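Local atomic coordinates of nuclease (Salmonella phage SETP3, PDB entry 4QBN), a protein that probably acts as a magnesium-dependent nuclease of the virus-type replication-repair (VRR-NUC) family, binding nucleic acids and hydrolysing ester bonds in them. Residues Gln8-Glu13 and Gly80-Val85; Leu25-Glu28 and Gly32-Asp35; Phe47-Lys52 and Pro60-Glu65. All coordinates share one frame; numbering follows the deposited sequence.

Contact 1. Residues Gln8-Glu13 and Gly80-Val85; sequences QKYAKE and GSFKQV. With SO4 (sulfate ion), chain D.
With CG trans to its backbone N (chi1 178°), Tyr10 sends its ring from helix 3-17 to helix 82-92, and Phe82, whose CG is turned to the side of its own N (chi1 -78°), swings its ring back to meet it. The result is an offset stack, with ring centroids 4.3 Å apart and planes inclined by 24°. Phe82 CD2 lies over the middle of the Tyr10 face, and CD1 of Tyr10 lies 3.5 Å from Phe82 CE2. Further back along the side chain, Tyr10 CB rests over the same phenylalanine ring in a CH-pi contact, 4.0 Å from its centroid. The phenol oxygen of Tyr10 continues beyond the stack to a hydrogen bond with OD1 of Asp86, on helix 82-92 one turn after Phe82.

The two helices pack side by side on one face of the mixed sheet, and Val85 fills the join between them. Its CG1 methyl reaches CE2 of Tyr10 at 3.8 Å, whereas CG2 turns to Ala11 CB at 4.0 Å; Val7 of helix 3-17 and Val79 of strand 75-79 lie against it as well. Ser81 is the N-cap of helix 82-92: its OG accepts from Gln84 N at 3.1 Å and also bonds to Glu54. The first turn leaves backbone N-H groups pointing outward, and a sulfate, probably from the crystallisation liquor, takes two of them, Phe82 N to O2 and Lys83 N to O4, the latter at 2.9 Å, as would be expected at the positive end of a helix dipole. Its O2 also comes near Phe82 CD1.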
loop_
_atom_site.group_PDB
_atom_site.type_symbol
_atom_site.label_atom_id
_atom_site.label_comp_id
_atom_site.label_asym_id
_atom_site.label_seq_id
_atom_site.Cartn_x
_atom_site.Cartn_y
_atom_site.Cartn_z
ATOM N N GLN A 8 14.352 9.872 5.102
ATOM C CA GLN A 8 12.926 9.576 5.076
ATOM C C GLN A 8 12.075 10.850 5.242
ATOM O O GLN A 8 11.022 11.022 4.591
ATOM C CB GLN A 8 12.595 8.575 6.178
ATOM C CG GLN A 8 11.184 8.130 6.145
ATOM C CD GLN A 8 10.996 6.959 7.092
ATOM O OE1 GLN A 8 10.195 7.028 8.039
ATOM N NE2 GLN A 8 11.770 5.886 6.869
ATOM N N LYS A 9 12.506 11.732 6.130
ATOM C CA LYS A 9 11.767 12.965 6.325
ATOM C C LYS A 9 11.799 13.847 5.080
ATOM O O LYS A 9 10.819 14.518 4.752
ATOM C CB LYS A 9 12.327 13.719 7.500
ATOM C CG LYS A 9 11.707 15.087 7.752
ATOM C CD LYS A 9 12.276 15.650 9.077
ATOM C CE LYS A 9 12.639 17.138 9.013
ATOM N NZ LYS A 9 11.454 18.051 9.015
ATOM N N TYR A 10 12.934 13.887 4.403
ATOM C CA TYR A 10 13.038 14.716 3.193
ATOM C C TYR A 10 12.149 14.178 2.112
ATOM O O TYR A 10 11.454 14.924 1.382
ATOM C CB TYR A 10 14.482 14.705 2.710
ATOM C CG TYR A 10 14.722 15.469 1.454
ATOM C CD1 TYR A 10 14.731 16.849 1.453
ATOM C CD2 TYR A 10 14.982 14.800 0.269
ATOM C CE1 TYR A 10 15.003 17.559 0.306
ATOM C CE2 TYR A 10 15.256 15.507 -0.910
ATOM C CZ TYR A 10 15.252 16.864 -0.876
ATOM O OH TYR A 10 15.523 17.552 -2.048
ATOM N N ALA A 11 12.164 12.855 1.989
ATOM C CA ALA A 11 11.337 12.225 0.993
ATOM C C ALA A 11 9.861 12.554 1.305
ATOM O O ALA A 11 9.043 12.893 0.414
ATOM C CB ALA A 11 11.569 10.678 0.964
ATOM N N LYS A 12 9.495 12.413 2.561
ATOM C CA LYS A 12 8.106 12.678 2.923
ATOM C C LYS A 12 7.730 14.084 2.532
ATOM O O LYS A 12 6.675 14.313 1.955
ATOM C CB LYS A 12 7.897 12.464 4.441
ATOM C CG LYS A 12 6.522 12.889 4.942
ATOM C CD LYS A 12 6.332 12.387 6.396
ATOM C CE LYS A 12 4.952 12.651 6.919
ATOM N NZ LYS A 12 4.769 14.103 7.062
ATOM N N GLU A 13 8.595 15.051 2.846
ATOM C CA GLU A 13 8.321 16.457 2.499
ATOM C C GLU A 13 8.220 16.763 1.005
ATOM O O GLU A 13 7.344 17.523 0.556
ATOM C CB GLU A 13 9.391 17.351 3.151
ATOM C CG GLU A 13 9.285 17.348 4.699
ATOM C CD GLU A 13 10.424 18.079 5.400
ATOM O OE1 GLU A 13 11.551 18.169 4.824
ATOM O OE2 GLU A 13 10.195 18.535 6.553
ATOM N N GLY A 80 18.561 6.229 -0.835
ATOM C CA GLY A 80 19.414 6.230 0.336
ATOM C C GLY A 80 20.160 7.509 0.519
ATOM O O GLY A 80 21.155 7.573 1.247
ATOM N N SER A 81 19.725 8.551 -0.162
ATOM C CA SER A 81 20.391 9.839 0.004
ATOM C C SER A 81 19.430 10.870 -0.506
ATOM O O SER A 81 18.506 10.546 -1.229
ATOM C CB SER A 81 21.688 9.916 -0.830
ATOM O OG SER A 81 21.342 9.833 -2.228
ATOM N N PHE A 82 19.669 12.135 -0.167
ATOM C CA PHE A 82 18.802 13.207 -0.684
ATOM C C PHE A 82 18.854 13.270 -2.211
ATOM O O PHE A 82 17.854 13.569 -2.883
ATOM C CB PHE A 82 19.244 14.567 -0.156
ATOM C CG PHE A 82 18.807 14.843 1.269
ATOM C CD1 PHE A 82 19.012 13.904 2.269
ATOM C CD2 PHE A 82 18.211 16.050 1.607
ATOM C CE1 PHE A 82 18.637 14.160 3.609
ATOM C CE2 PHE A 82 17.823 16.305 2.940
ATOM C CZ PHE A 82 18.038 15.349 3.930
ATOM N N LYS A 83 20.043 13.050 -2.768
ATOM C CA LYS A 83 20.179 13.120 -4.216
ATOM C C LYS A 83 19.318 12.043 -4.884
ATOM O O LYS A 83 18.686 12.286 -5.940
ATOM C CB LYS A 83 21.662 12.983 -4.593
ATOM C CG LYS A 83 21.985 13.304 -6.034
ATOM C CD LYS A 83 23.453 13.662 -6.140
ATOM C CE LYS A 83 23.832 14.118 -7.561
ATOM N NZ LYS A 83 23.911 12.983 -8.561
ATOM N N GLN A 84 19.266 10.855 -4.292
ATOM C CA GLN A 84 18.460 9.799 -4.878
ATOM C C GLN A 84 16.993 10.121 -4.822
ATOM O O GLN A 84 16.240 9.697 -5.682
ATOM C CB GLN A 84 18.738 8.428 -4.239
ATOM C CG GLN A 84 20.107 7.889 -4.743
ATOM C CD GLN A 84 20.457 6.528 -4.194
ATOM O OE1 GLN A 84 19.941 6.115 -3.174
ATOM N NE2 GLN A 84 21.394 5.843 -4.846
ATOM N N VAL A 85 16.549 10.819 -3.772
ATOM C CA VAL A 85 15.147 11.220 -3.724
ATOM C C VAL A 85 14.851 12.180 -4.877
ATOM O O VAL A 85 13.833 12.078 -5.604
ATOM C CB VAL A 85 14.818 11.915 -2.366
ATOM C CG1 VAL A 85 13.423 12.561 -2.375
ATOM C CG2 VAL A 85 14.909 10.893 -1.227
HETATM S S SO4 D . 23.328 13.317 -0.154
HETATM O O1 SO4 D . 24.579 12.552 -0.248
HETATM O O2 SO4 D . 22.514 12.753 0.978
HETATM O O3 SO4 D . 23.563 14.751 0.022
HETATM O O4 SO4 D . 22.661 13.254 -1.449
#

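Contact 2. Residues Leu25-Glu28 and Gly32-Asp35. With SO4 (sulfate ion), chain C.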
loop_
_atom_site.group_PDB
_atom_site.type_symbol
_atom_site.label_atom_id
_atom_site.label_comp_id
_atom_site.label_asym_id
_atom_site.label_seq_id
_atom_site.Cartn_x
_atom_site.Cartn_y
_atom_site.Cartn_z
ATOM N N LEU A 25 4.488 2.208 6.486
ATOM C CA LEU A 25 3.788 0.950 6.284
ATOM C C LEU A 25 4.354 -0.141 7.104
ATOM O O LEU A 25 5.561 -0.171 7.376
ATOM C CB LEU A 25 3.907 0.580 4.794
ATOM C CG LEU A 25 2.731 -0.023 4.124
ATOM C CD1 LEU A 25 1.564 0.908 4.343
ATOM C CD2 LEU A 25 3.132 -0.159 2.659
ATOM N N SER A 26 3.503 -1.076 7.514
ATOM C CA SER A 26 3.969 -2.302 8.175
ATOM C C SER A 26 2.945 -3.383 7.784
ATOM O O SER A 26 1.880 -3.065 7.221
ATOM C CB SER A 26 4.056 -2.117 9.692
ATOM O OG SER A 26 4.943 -3.062 10.261
ATOM N N TYR A 27 3.272 -4.655 7.967
ATOM C CA TYR A 27 2.294 -5.690 7.688
ATOM C C TYR A 27 1.868 -6.261 8.995
ATOM O O TYR A 27 2.694 -6.346 9.896
ATOM C CB TYR A 27 2.900 -6.826 6.897
ATOM C CG TYR A 27 3.303 -6.517 5.483
ATOM C CD1 TYR A 27 2.605 -5.606 4.701
ATOM C CD2 TYR A 27 4.391 -7.173 4.920
ATOM C CE1 TYR A 27 2.993 -5.356 3.365
ATOM C CE2 TYR A 27 4.770 -6.928 3.618
ATOM C CZ TYR A 27 4.078 -6.036 2.849
ATOM O OH TYR A 27 4.447 -5.810 1.524
ATOM N N GLU A 28 0.639 -6.750 9.082
ATOM C CA GLU A 28 0.267 -7.533 10.260
ATOM C C GLU A 28 0.760 -8.961 10.096
ATOM O O GLU A 28 0.392 -9.667 9.137
ATOM C CB GLU A 28 -1.251 -7.528 10.499
ATOM C CG GLU A 28 -1.830 -6.170 10.850
ATOM C CD GLU A 28 -3.292 -6.254 11.326
ATOM O OE1 GLU A 28 -3.831 -7.391 11.409
ATOM O OE2 GLU A 28 -3.889 -5.191 11.641
ATOM N N GLY A 32 8.871 -7.117 6.001
ATOM C CA GLY A 32 9.362 -6.867 4.649
ATOM C C GLY A 32 8.592 -5.790 3.920
ATOM O O GLY A 32 8.877 -5.553 2.763
ATOM N N ALA A 33 7.642 -5.144 4.588
ATOM C CA ALA A 33 6.858 -4.082 3.907
ATOM C C ALA A 33 7.762 -2.897 3.533
ATOM O O ALA A 33 8.632 -2.511 4.296
ATOM C CB ALA A 33 5.754 -3.592 4.843
ATOM N N PRO A 34 7.551 -2.287 2.369
ATOM C CA PRO A 34 8.301 -1.051 2.055
ATOM C C PRO A 34 8.121 0.025 3.139
ATOM O O PRO A 34 7.052 0.145 3.747
ATOM C CB PRO A 34 7.631 -0.582 0.739
ATOM C CG PRO A 34 7.281 -1.932 0.048
ATOM C CD PRO A 34 6.829 -2.846 1.208
ATOM N N ASP A 35 9.166 0.813 3.401
ATOM C CA ASP A 35 9.079 1.811 4.488
ATOM C C ASP A 35 7.950 2.806 4.282
ATOM O O ASP A 35 7.268 3.198 5.276
ATOM C CB ASP A 35 10.397 2.588 4.627
ATOM C CG ASP A 35 11.523 1.706 5.070
ATOM O OD1 ASP A 35 11.255 0.919 6.017
ATOM O OD2 ASP A 35 12.646 1.791 4.487
HETATM S S SO4 C . 11.373 -4.967 8.074
HETATM O O1 SO4 C . 12.404 -5.649 8.871
HETATM O O2 SO4 C . 10.071 -5.488 8.514
HETATM O O3 SO4 C . 11.460 -3.519 8.257
HETATM O O4 SO4 C . 11.576 -5.232 6.658
HETATM O O HOH W 1 8.107 -1.453 7.012
HETATM O O HOH W 2 7.636 1.914 7.730
#
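Asp35 O is approached by two groups: Leu25 N of strand 21-27, 3.2 Å away, and a water at 2.8 Å. The backbone bond from Leu25 N is nearly straight (163°), but the donor stands well above the carbonyl plane. That water also lies within hydrogen-bonding distance of Leu25 O, and a second water sits between Leu25 O and Ala33 O, so solvent continues the pairing where the two backbones part.

CB of Leu25 also points at the loop and comes to 3.3 Å from Pro34 O. Tyr27, its CG anti to the carbonyl carbon (chi1 -68°), lays its ring against the loop, and the Ala33 methyl sits over the ring centre in a CH-pi contact, CB being 3.5 Å from the centroid and only 7° off the normal. Ala33 N passes above the CE2 corner of the same face. The hydroxyl of Tyr27 skirts Pro34 CD and bonds to Glu65 of helix 60-71.

Pro34 and Asp35 fit the first half of the PD-(D/E)XK nuclease signature. Leu25, Ser26 and Tyr27 pair antiparallel with a strand of the second subunit, so the sheet runs on across the interface. Gly32 N gives a hydrogen bond to a sulfate O2 at 3.2 Å, so the loop offers a backbone donor to an anion at Gly32, consistent with a surface that meets nucleic acid phosphates.

Contact 3. Residues Phe47-Lys52 and Pro60-Glu65. With SO4 (sulfate ion), chain C.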
loop_
_atom_site.group_PDB
_atom_site.type_symbol
_atom_site.label_atom_id
_atom_site.label_comp_id
_atom_site.label_asym_id
_atom_site.label_seq_id
_atom_site.Cartn_x
_atom_site.Cartn_y
_atom_site.Cartn_z
ATOM N N PHE A 47 5.825 2.656 -3.719
ATOM C CA PHE A 47 6.263 2.076 -2.460
ATOM C C PHE A 47 7.727 2.415 -2.399
ATOM O O PHE A 47 8.462 2.120 -3.325
ATOM C CB PHE A 47 6.074 0.552 -2.530
ATOM C CG PHE A 47 4.614 0.175 -2.631
ATOM C CD1 PHE A 47 3.861 0.060 -1.455
ATOM C CD2 PHE A 47 4.025 -0.050 -3.851
ATOM C CE1 PHE A 47 2.509 -0.256 -1.538
ATOM C CE2 PHE A 47 2.660 -0.368 -3.964
ATOM C CZ PHE A 47 1.900 -0.479 -2.765
ATOM N N VAL A 48 8.146 3.029 -1.320
ATOM C CA VAL A 48 9.531 3.528 -1.266
ATOM C C VAL A 48 10.271 2.984 -0.047
ATOM O O VAL A 48 9.810 3.126 1.084
ATOM C CB VAL A 48 9.543 5.079 -1.235
ATOM C CG1 VAL A 48 11.012 5.576 -1.099
ATOM C CG2 VAL A 48 8.936 5.583 -2.540
ATOM N N GLU A 49 11.451 2.377 -0.270
ATOM C CA GLU A 49 12.221 1.846 0.824
ATOM C C GLU A 49 13.342 2.845 1.074
ATOM O O GLU A 49 13.931 3.294 0.124
ATOM C CB GLU A 49 12.813 0.492 0.410
ATOM C CG GLU A 49 13.702 -0.095 1.503
ATOM C CD GLU A 49 12.911 -0.796 2.660
ATOM O OE1 GLU A 49 11.656 -0.844 2.606
ATOM O OE2 GLU A 49 13.547 -1.256 3.648
ATOM N N VAL A 50 13.618 3.221 2.316
ATOM C CA VAL A 50 14.639 4.224 2.554
ATOM C C VAL A 50 15.811 3.641 3.317
ATOM O O VAL A 50 15.603 2.964 4.337
ATOM C CB VAL A 50 14.053 5.411 3.344
ATOM C CG1 VAL A 50 15.156 6.434 3.590
ATOM C CG2 VAL A 50 12.881 5.998 2.597
ATOM N N LYS A 51 17.036 3.879 2.835
ATOM C CA LYS A 51 18.235 3.368 3.492
ATOM C C LYS A 51 19.149 4.500 3.946
ATOM O O LYS A 51 18.977 5.656 3.563
ATOM C CB LYS A 51 19.021 2.466 2.538
ATOM C CG LYS A 51 18.198 1.263 1.996
ATOM C CD LYS A 51 17.513 0.458 3.127
ATOM C CE LYS A 51 18.564 -0.403 3.754
ATOM N NZ LYS A 51 18.150 -1.442 4.769
ATOM N N LYS A 52 20.148 4.157 4.744
ATOM C CA LYS A 52 20.988 5.166 5.381
ATOM C C LYS A 52 22.012 5.815 4.448
ATOM O O LYS A 52 22.537 6.908 4.737
ATOM C CB LYS A 52 21.702 4.554 6.596
ATOM C CG LYS A 52 22.750 3.554 6.218
ATOM C CD LYS A 52 23.255 2.785 7.432
ATOM C CE LYS A 52 24.180 1.662 6.983
ATOM N NZ LYS A 52 25.467 2.174 6.415
ATOM N N PRO A 60 17.774 -9.408 2.343
ATOM C CA PRO A 60 17.186 -10.428 1.453
ATOM C C PRO A 60 15.656 -10.550 1.489
ATOM O O PRO A 60 15.065 -10.679 0.420
ATOM C CB PRO A 60 17.808 -11.725 1.963
ATOM C CG PRO A 60 19.147 -11.289 2.447
ATOM C CD PRO A 60 18.909 -9.953 3.113
ATOM N N HIS A 61 15.007 -10.523 2.651
ATOM C CA HIS A 61 13.548 -10.671 2.612
ATOM C C HIS A 61 12.910 -9.470 1.991
ATOM O O HIS A 61 11.804 -9.542 1.365
ATOM C CB HIS A 61 12.974 -10.913 4.011
ATOM C CG HIS A 61 13.105 -9.744 4.923
ATOM N ND1 HIS A 61 14.320 -9.336 5.436
ATOM C CD2 HIS A 61 12.169 -8.896 5.439
ATOM C CE1 HIS A 61 14.132 -8.315 6.260
ATOM N NE2 HIS A 61 12.837 -8.027 6.276
ATOM N N GLN A 62 13.578 -8.338 2.153
ATOM C CA GLN A 62 13.042 -7.120 1.533
ATOM C C GLN A 62 13.172 -7.233 0.021
ATOM O O GLN A 62 12.252 -6.868 -0.744
ATOM C CB GLN A 62 13.769 -5.887 2.069
ATOM C CG GLN A 62 13.418 -5.581 3.495
ATOM C CD GLN A 62 14.366 -4.625 4.175
ATOM O OE1 GLN A 62 15.490 -4.375 3.715
ATOM N NE2 GLN A 62 13.899 -4.041 5.278
ATOM N N LEU A 63 14.342 -7.662 -0.443
ATOM C CA LEU A 63 14.527 -7.752 -1.892
ATOM C C LEU A 63 13.501 -8.696 -2.547
ATOM O O LEU A 63 13.048 -8.423 -3.656
ATOM C CB LEU A 63 15.961 -8.211 -2.256
ATOM C CG LEU A 63 17.038 -7.131 -2.017
ATOM C CD1 LEU A 63 18.467 -7.644 -2.250
ATOM C CD2 LEU A 63 16.761 -5.870 -2.883
ATOM N N ARG A 64 13.213 -9.838 -1.906
ATOM C CA ARG A 64 12.268 -10.785 -2.515
ATOM C C ARG A 64 10.916 -10.162 -2.514
ATOM O O ARG A 64 10.191 -10.294 -3.511
ATOM C CB ARG A 64 12.248 -12.194 -1.829
ATOM C CG ARG A 64 12.002 -12.243 -0.330
ATOM C CD ARG A 64 11.910 -13.735 0.237
ATOM N NE ARG A 64 11.717 -13.803 1.701
ATOM C CZ ARG A 64 10.797 -14.529 2.333
ATOM N NH1 ARG A 64 9.951 -15.294 1.677
ATOM N NH2 ARG A 64 10.723 -14.483 3.642
ATOM N N GLU A 65 10.570 -9.454 -1.431
ATOM C CA GLU A 65 9.251 -8.766 -1.407
ATOM C C GLU A 65 9.156 -7.687 -2.518
ATOM O O GLU A 65 8.154 -7.594 -3.264
ATOM C CB GLU A 65 9.024 -8.144 -0.020
ATOM C CG GLU A 65 7.615 -7.504 0.131
ATOM C CD GLU A 65 6.491 -8.552 0.347
ATOM O OE1 GLU A 65 6.762 -9.787 0.249
ATOM O OE2 GLU A 65 5.331 -8.147 0.694
HETATM S S SO4 C . 11.373 -4.967 8.074
HETATM O O1 SO4 C . 12.404 -5.649 8.871
HETATM O O2 SO4 C . 10.071 -5.488 8.514
HETATM O O3 SO4 C . 11.460 -3.519 8.257
HETATM O O4 SO4 C . 11.576 -5.232 6.658
#
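Gln62 leaves helix 60-71 with its CB bond directed at strand 44-50; chi1 of -71° sets CG beside the backbone N, from where the chain runs extended to Glu49. The methylene CG rests over one face of the neighbouring His61 ring, toward its rim. Next, CD comes to 3.5 Å from Glu49 OE2. At the tip the amide divides its work. OE1 accepts a hydrogen bond from the backbone N of Asp59, just before the helix, and stands 4.1 Å from Lys51 NZ, too long for a bond. NE2 donates to sulfate O4 at 3.0 Å along a fairly straight line. The same NE2 is 3.2 Å from Glu49 OE2, but the angle is poor and no hydrogen bond results. The carboxylate and amide planes are turned 65° against each other.

Glu49 reaches this place by a bend at its second torsion (chi2 80°), which turns the carboxylate across the end of Gln62, the two side chains crossing at about a right angle, and its OE1 accepts from Asp35 N. His61 NE2 is the second side-chain donor to sulfate O4, at 3.1 Å, with the anion lying in the ring plane at the edge of the imidazole. Two side chains of one helix turn thus hold a single oxygen of an anion that is probably from the crystallisation liquor. The sequence Glu49-Val50-Lys51 fits the second half of the PD-(D/E)XK signature, and Asp35, of the first half, bonds through OD2 to Val50 N.

In the fold this is part of a beta-alpha-beta crossover: strand 44-50 leads by a loop into helix 60-71, which packs on the sheet face away from helices 3-17 and 82-92 and returns to strand 75-79, the parallel neighbour of strand 44-50.

Contact 1 joins the first and last helices, so it closes a loop of chain inside which contacts 2 and 3 follow in series. The centres of contacts 2 and 3 are about 10 Å apart, and both bear on the mixed sheet, share one sulfate and reach the second subunit. Centre to centre, contact 1 lies about 18 Å from contact 2 and about 15 Å from contact 3, on the sheet face away from helix 60-71; Gln8 is the residue by which it touches both. Residues 32-35 and 47-52 together bring what look like the two halves of the PD-(D/E)XK signature close to each other, while contact 1 sits apart from that site.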